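Side-chain contacts in galactofuranose-binding protein YtfQ (Escherichia coli, PDB 2VK2), which binds alpha- and beta-galactofuranose in the periplasm and serves as the solute-binding component of the ABC transporter YtfQRT-YjfF: residues A[18-23]-A[88-93]; A[162-167]-A[183-188]. One frame throughout, in Å; residues are numbered along the deposited sequence.

Contact 1 of 2, residues A[18-23]-A[88-93]; sequences AAETNV and LLDRSI. With GZL (beta-D-galactofuranose), chain B.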
loop_
_atom_site.group_PDB
_atom_site.type_symbol
_atom_site.label_atom_id
_atom_site.label_comp_id
_atom_site.label_asym_id
_atom_site.label_seq_id
_atom_site.Cartn_x
_atom_site.Cartn_y
_atom_site.Cartn_z
ATOM N N ALA A 18 -4.856 -8.174 3.198
ATOM C CA ALA A 18 -5.241 -9.494 3.691
ATOM C C ALA A 18 -3.999 -10.318 4.030
ATOM O O ALA A 18 -3.958 -10.993 5.059
ATOM C CB ALA A 18 -6.104 -10.221 2.670
ATOM N N ALA A 19 -2.988 -10.256 3.168
ATOM C CA ALA A 19 -1.718 -10.931 3.421
ATOM C C ALA A 19 -0.992 -10.335 4.628
ATOM O O ALA A 19 -0.421 -11.070 5.428
ATOM C CB ALA A 19 -0.825 -10.880 2.185
ATOM N N GLU A 20 -1.011 -9.009 4.759
ATOM C CA GLU A 20 -0.393 -8.357 5.915
ATOM C C GLU A 20 -1.016 -8.852 7.222
ATOM O O GLU A 20 -0.306 -9.116 8.192
ATOM C CB GLU A 20 -0.526 -6.835 5.827
ATOM C CG GLU A 20 0.233 -6.089 6.921
ATOM C CD GLU A 20 -0.225 -4.656 7.094
ATOM O OE1 GLU A 20 -1.443 -4.397 7.019
ATOM O OE2 GLU A 20 0.650 -3.790 7.311
ATOM N N THR A 21 -2.339 -8.967 7.237
ATOM C CA THR A 21 -3.060 -9.500 8.388
ATOM C C THR A 21 -2.660 -10.952 8.674
ATOM O O THR A 21 -2.383 -11.307 9.820
ATOM C CB THR A 21 -4.582 -9.383 8.177
ATOM O OG1 THR A 21 -4.952 -7.996 8.178
ATOM C CG2 THR A 21 -5.351 -10.107 9.275
ATOM N N ASN A 22 -2.615 -11.781 7.635
ATOM C CA ASN A 22 -2.195 -13.177 7.784
ATOM C C ASN A 22 -0.796 -13.287 8.377
ATOM O O ASN A 22 -0.554 -14.081 9.287
ATOM C CB ASN A 22 -2.212 -13.898 6.430
ATOM C CG ASN A 22 -3.615 -14.153 5.906
ATOM O OD1 ASN A 22 -4.588 -14.160 6.659
ATOM N ND2 ASN A 22 -3.720 -14.376 4.601
ATOM N N VAL A 23 0.124 -12.479 7.858
ATOM C CA VAL A 23 1.509 -12.496 8.314
ATOM C C VAL A 23 1.648 -11.940 9.736
ATOM O O VAL A 23 2.464 -12.429 10.520
ATOM C CB VAL A 23 2.425 -11.734 7.339
ATOM C CG1 VAL A 23 3.841 -11.625 7.892
ATOM C CG2 VAL A 23 2.427 -12.431 5.982
ATOM N N LEU A 88 3.601 2.143 14.143
ATOM C CA LEU A 88 2.821 2.389 12.937
ATOM C C LEU A 88 3.272 1.433 11.841
ATOM O O LEU A 88 4.466 1.234 11.644
ATOM C CB LEU A 88 2.975 3.842 12.482
ATOM C CG LEU A 88 2.597 4.895 13.529
ATOM C CD1 LEU A 88 2.828 6.288 12.970
ATOM C CD2 LEU A 88 1.158 4.728 13.997
ATOM N N LEU A 89 2.293 0.829 11.162
ATOM C CA LEU A 89 2.568 -0.140 10.056
ATOM C C LEU A 89 1.978 0.366 8.766
ATOM O O LEU A 89 0.845 0.723 8.693
ATOM C CB LEU A 89 1.940 -1.506 10.408
ATOM C CG LEU A 89 2.644 -2.410 11.447
ATOM C CD1 LEU A 89 2.878 -1.781 12.839
ATOM C CD2 LEU A 89 1.827 -3.703 11.545
ATOM N N ASP A 90 2.872 0.351 7.773
ATOM C CA ASP A 90 2.537 0.444 6.327
ATOM C C ASP A 90 1.976 1.774 5.802
ATOM O O ASP A 90 2.093 2.044 4.647
ATOM C CB ASP A 90 1.713 -0.796 5.869
ATOM C CG ASP A 90 0.221 -0.669 6.080
ATOM O OD1 ASP A 90 -0.408 0.181 5.508
ATOM O OD2 ASP A 90 -0.341 -1.510 6.780
ATOM N N ARG A 91 1.437 2.589 6.690
ATOM C CA ARG A 91 1.159 4.043 6.400
ATOM C C ARG A 91 1.718 4.898 7.535
ATOM O O ARG A 91 1.922 4.424 8.594
ATOM C CB ARG A 91 -0.336 4.294 6.241
ATOM C CG ARG A 91 -0.973 3.409 5.108
ATOM C CD ARG A 91 -2.381 3.826 4.808
ATOM N NE ARG A 91 -2.933 2.872 3.770
ATOM C CZ ARG A 91 -4.204 2.741 3.473
ATOM N NH1 ARG A 91 -5.137 3.522 3.958
ATOM N NH2 ARG A 91 -4.591 1.795 2.644
ATOM N N SER A 92 1.898 6.158 7.181
ATOM C CA SER A 92 2.513 7.118 8.088
ATOM C C SER A 92 1.510 8.173 8.538
ATOM O O SER A 92 0.436 8.324 7.957
ATOM C CB SER A 92 3.697 7.795 7.399
ATOM O OG SER A 92 4.727 6.867 7.103
ATOM N N ILE A 93 1.877 8.904 9.585
ATOM C CA ILE A 93 1.060 10.009 10.070
ATOM C C ILE A 93 1.846 11.308 10.002
ATOM O O ILE A 93 3.079 11.306 9.956
ATOM C CB ILE A 93 0.525 9.758 11.506
ATOM C CG1 ILE A 93 1.659 9.747 12.535
ATOM C CG2 ILE A 93 -0.262 8.449 11.550
ATOM C CD1 ILE A 93 1.173 9.556 13.962
HETATM C C6 GZL B . 0.773 -0.019 1.649
HETATM C C5 GZL B . -0.505 0.359 1.850
HETATM C C4 GZL B . -1.624 0.123 0.852
HETATM C C3 GZL B . -1.470 -0.850 -0.284
HETATM C C2 GZL B . -2.549 -1.615 -0.380
HETATM O O6 GZL B . 1.725 0.232 2.553
HETATM O O5 GZL B . -0.812 1.063 2.945
HETATM O O4 GZL B . -2.797 -0.351 1.528
HETATM O O3 GZL B . -0.425 -0.845 -1.105
HETATM C C1 GZL B . -3.480 -1.336 0.745
HETATM O O2 GZL B . -2.830 -2.545 -1.294
HETATM O O1 GZL B . -4.725 -0.819 0.286
#
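Glu20 and Asp90 bring their carboxylates together beside the bound galactofuranose, with Glu20 OE2 2.5 Å from Asp90 OD2. At this spacing a proton is probably shared or held by one of the acids. The glutamate stretches across from its helix: CG lies anti to the backbone N (chi1 -174°) and the chain stays extended beyond it, carrying CD to the other segment. The two carboxylate planes are turned 48° apart. Arg17 forms salt bridges with both Glu20 OE1 and Asp90 OD2, which would offset the crowding of negative charge, while Gln9 NE2 donates a hydrogen bond to the same Glu20 OE1. Alongside, Leu89 makes a lighter contact, its CB 4.1 Å from Glu20 OE2.

The other oxygen of Asp90 serves the sugar: OD1 accepts a hydrogen bond from GZL O5 at 2.7 Å. Its backbone contributes too, GZL O6 donating to Asp90 O over 2.8 Å. Arg91 reaches the ligand with an extended chain and meets it along the guanidinium edge, NE donating to GZL O5 at 2.9 Å and NH2 to the ring oxygen GZL O4 at 3.0 Å, the latter nearly straight at 169°. Val67 O accepts from Arg91 NH1 and steadies the far side of the group. A leucine at Arg91 would probably deprive GZL O4 and O5 of these donors and leave Val67 O without its guanidinium partner.

Glu20 thus stands in the second shell, behind a sugar-binding aspartate just past the C-terminal end of strand 86-89. Ligand-binding loops at the C-terminal ends of parallel strands, facing the cleft between two lobes, are characteristic of periplasmic sugar-binding proteins.

Contact 2 of 2, residues A[162-167]-A[183-188]; sequences IIRSQS and IKAENN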
loop_
_atom_site.group_PDB
_atom_site.type_symbol
_atom_site.label_atom_id
_atom_site.label_comp_id
_atom_site.label_asym_id
_atom_site.label_seq_id
_atom_site.Cartn_x
_atom_site.Cartn_y
_atom_site.Cartn_z
ATOM N N ILE A 162 -0.395 13.170 -17.374
ATOM C CA ILE A 162 -1.499 12.611 -16.604
ATOM C C ILE A 162 -2.761 13.383 -16.971
ATOM O O ILE A 162 -2.866 14.578 -16.693
ATOM C CB ILE A 162 -1.244 12.690 -15.084
ATOM C CG1 ILE A 162 0.010 11.892 -14.718
ATOM C CG2 ILE A 162 -2.442 12.159 -14.319
ATOM C CD1 ILE A 162 0.449 12.066 -13.287
ATOM N N ILE A 163 -3.703 12.703 -17.617
ATOM C CA ILE A 163 -4.926 13.343 -18.119
ATOM C C ILE A 163 -6.152 13.100 -17.230
ATOM O O ILE A 163 -7.137 13.837 -17.320
ATOM C CB ILE A 163 -5.238 12.918 -19.579
ATOM C CG1 ILE A 163 -5.399 11.398 -19.710
ATOM C CG2 ILE A 163 -4.142 13.406 -20.515
ATOM C CD1 ILE A 163 -6.090 10.980 -20.991
ATOM N N ARG A 164 -6.089 12.068 -16.393
ATOM C CA ARG A 164 -7.159 11.734 -15.456
ATOM C C ARG A 164 -6.526 11.253 -14.168
ATOM O O ARG A 164 -5.519 10.548 -14.200
ATOM C CB ARG A 164 -8.030 10.596 -15.996
ATOM C CG ARG A 164 -8.751 10.874 -17.299
ATOM C CD ARG A 164 -9.991 11.705 -17.087
ATOM N NE ARG A 164 -10.454 12.276 -18.345
ATOM C CZ ARG A 164 -11.471 13.125 -18.452
ATOM N NH1 ARG A 164 -12.166 13.490 -17.382
ATOM N NH2 ARG A 164 -11.805 13.602 -19.643
ATOM N N SER A 165 -7.111 11.627 -13.035
ATOM C CA SER A 165 -6.646 11.131 -11.747
ATOM C C SER A 165 -7.774 11.182 -10.730
ATOM O O SER A 165 -8.304 12.250 -10.440
ATOM C CB SER A 165 -5.447 11.941 -11.259
ATOM O OG SER A 165 -4.934 11.391 -10.059
ATOM N N GLN A 166 -8.149 10.018 -10.209
ATOM C CA GLN A 166 -9.206 9.900 -9.208
ATOM C C GLN A 166 -8.865 8.741 -8.288
ATOM O O GLN A 166 -8.154 7.817 -8.686
ATOM C CB GLN A 166 -10.560 9.617 -9.871
ATOM C CG GLN A 166 -11.130 10.748 -10.716
ATOM C CD GLN A 166 -11.689 11.880 -9.881
ATOM O OE1 GLN A 166 -11.068 12.935 -9.748
ATOM N NE2 GLN A 166 -12.867 11.664 -9.307
ATOM N N SER A 167 -9.383 8.780 -7.067
ATOM C CA SER A 167 -9.182 7.685 -6.129
ATOM C C SER A 167 -10.020 6.472 -6.519
ATOM O O SER A 167 -11.202 6.598 -6.843
ATOM C CB SER A 167 -9.537 8.110 -4.703
ATOM O OG SER A 167 -9.386 7.021 -3.809
ATOM N N ILE A 183 -12.196 5.450 -19.402
ATOM C CA ILE A 183 -12.282 4.925 -20.766
ATOM C C ILE A 183 -13.379 5.636 -21.560
ATOM O O ILE A 183 -13.153 6.063 -22.693
ATOM C CB ILE A 183 -12.527 3.397 -20.757
ATOM C CG1 ILE A 183 -11.264 2.663 -20.296
ATOM C CG2 ILE A 183 -12.934 2.898 -22.141
ATOM C CD1 ILE A 183 -11.487 1.202 -19.974
ATOM N N LYS A 184 -14.554 5.778 -20.952
ATOM C CA LYS A 184 -15.680 6.463 -21.594
ATOM C C LYS A 184 -15.411 7.952 -21.834
ATOM O O LYS A 184 -15.936 8.534 -22.788
ATOM C CB LYS A 184 -16.955 6.293 -20.765
ATOM C CG LYS A 184 -17.502 4.876 -20.770
ATOM C CD LYS A 184 -18.674 4.732 -19.817
ATOM C CE LYS A 184 -19.069 3.275 -19.637
ATOM N NZ LYS A 184 -20.111 3.110 -18.588
ATOM N N ALA A 185 -14.598 8.559 -20.973
ATOM C CA ALA A 185 -14.238 9.973 -21.098
ATOM C C ALA A 185 -13.089 10.220 -22.084
ATOM O O ALA A 185 -12.784 11.373 -22.395
ATOM C CB ALA A 185 -13.880 10.545 -19.729
ATOM N N GLU A 186 -12.459 9.151 -22.573
ATOM C CA GLU A 186 -11.270 9.270 -23.418
ATOM C C GLU A 186 -11.369 8.437 -24.700
ATOM O O GLU A 186 -10.480 7.639 -25.011
ATOM C CB GLU A 186 -10.020 8.883 -22.615
ATOM C CG GLU A 186 -9.701 9.825 -21.455
ATOM C CD GLU A 186 -9.357 11.242 -21.904
ATOM O OE1 GLU A 186 -9.069 11.455 -23.101
ATOM O OE2 GLU A 186 -9.369 12.150 -21.050
ATOM N N ASN A 187 -12.454 8.648 -25.446
ATOM C CA ASN A 187 -12.657 8.022 -26.759
ATOM C C ASN A 187 -12.595 6.492 -26.702
ATOM O O ASN A 187 -11.792 5.865 -27.395
ATOM C CB ASN A 187 -11.640 8.577 -27.774
ATOM C CG ASN A 187 -11.925 8.133 -29.202
ATOM O OD1 ASN A 187 -13.053 7.786 -29.546
ATOM N ND2 ASN A 187 -10.891 8.139 -30.037
ATOM N N ASN A 188 -13.449 5.906 -25.866
ATOM C CA ASN A 188 -13.471 4.458 -25.644
ATOM C C ASN A 188 -12.086 3.898 -25.292
ATOM O O ASN A 188 -11.718 2.805 -25.723
ATOM C CB ASN A 188 -14.045 3.734 -26.870
ATOM C CG ASN A 188 -15.456 4.183 -27.209
ATOM O OD1 ASN A 188 -15.745 4.558 -28.347
ATOM N ND2 ASN A 188 -16.341 4.147 -26.222
#
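A bend at chi2 (-79°) turns the chain of Arg164 so that its guanidinium lies beside Glu186, whose own chain bends at chi2 (-64°) as it approaches from the opposite direction. The arginine grips side-on, with NE and NH2 both directed at a single carboxylate oxygen. Glu186 OE2 accepts from Arg164 NE at 2.9 Å through its anti lone pair, the one away from the other oxygen. The second bond, from Arg164 NH2 to Glu186 OE2, is longer at 3.2 Å and more bent; here the donor comes from above the carboxylate plane. OE2 nevertheless lies almost in the plane of the guanidinium, although the two flat groups are inclined by 60°. The result is a salt bridge in which one oxygen takes both N-H groups, while Glu186 OE1 accepts a hydrogen bond from Asn191 ND2. With both oxygens engaged, the carboxylate is restrained from turning.

Ala185 supplies an apolar cover for the same guanidinium: its CB sits over the centre of one face, 3.7 Å above the plane. Ile163 meets the acid from the strand side, its CD1 3.4 Å from Glu186 CD, so that a methyl group packs closely against the carboxylate. Glu186 therefore touches both strand residues, the hydrocarbon tip of one and the charged edge of the other.

This surface contact lies well away from the sugar site. It joins strand 160-167, an outermost strand of its mixed sheet, to the C-terminal end of helix 172-185 and the turn that follows. Ile163 and Arg164 also touch Val132 of the adjoining parallel strand 129-135, and Arg164 rests on Phe182 of the helix; on the strand's other side, Ile162 and Ser165 face helix 141-153.

Overall arrangement
From the N terminus, helix 15-31 follows the first strand of the parallel sheet, and contact 1 closes a long loop when the chain returns at the end of strand 86-89, after two further helices and two strands. Contact 2 begins only later, in the mixed sheet of the other lobe, and closes a short loop between strand 160-167 and the end of helix 172-185. The two are therefore in series, neither nesting nor crossing. The centres of contact 1 and contact 2 lie about 30 Å apart, and the two do not touch. Contact 1 ties a helix to a strand end at the sugar-binding cleft, whereas contact 2 fastens a helix end to an outermost strand at the surface.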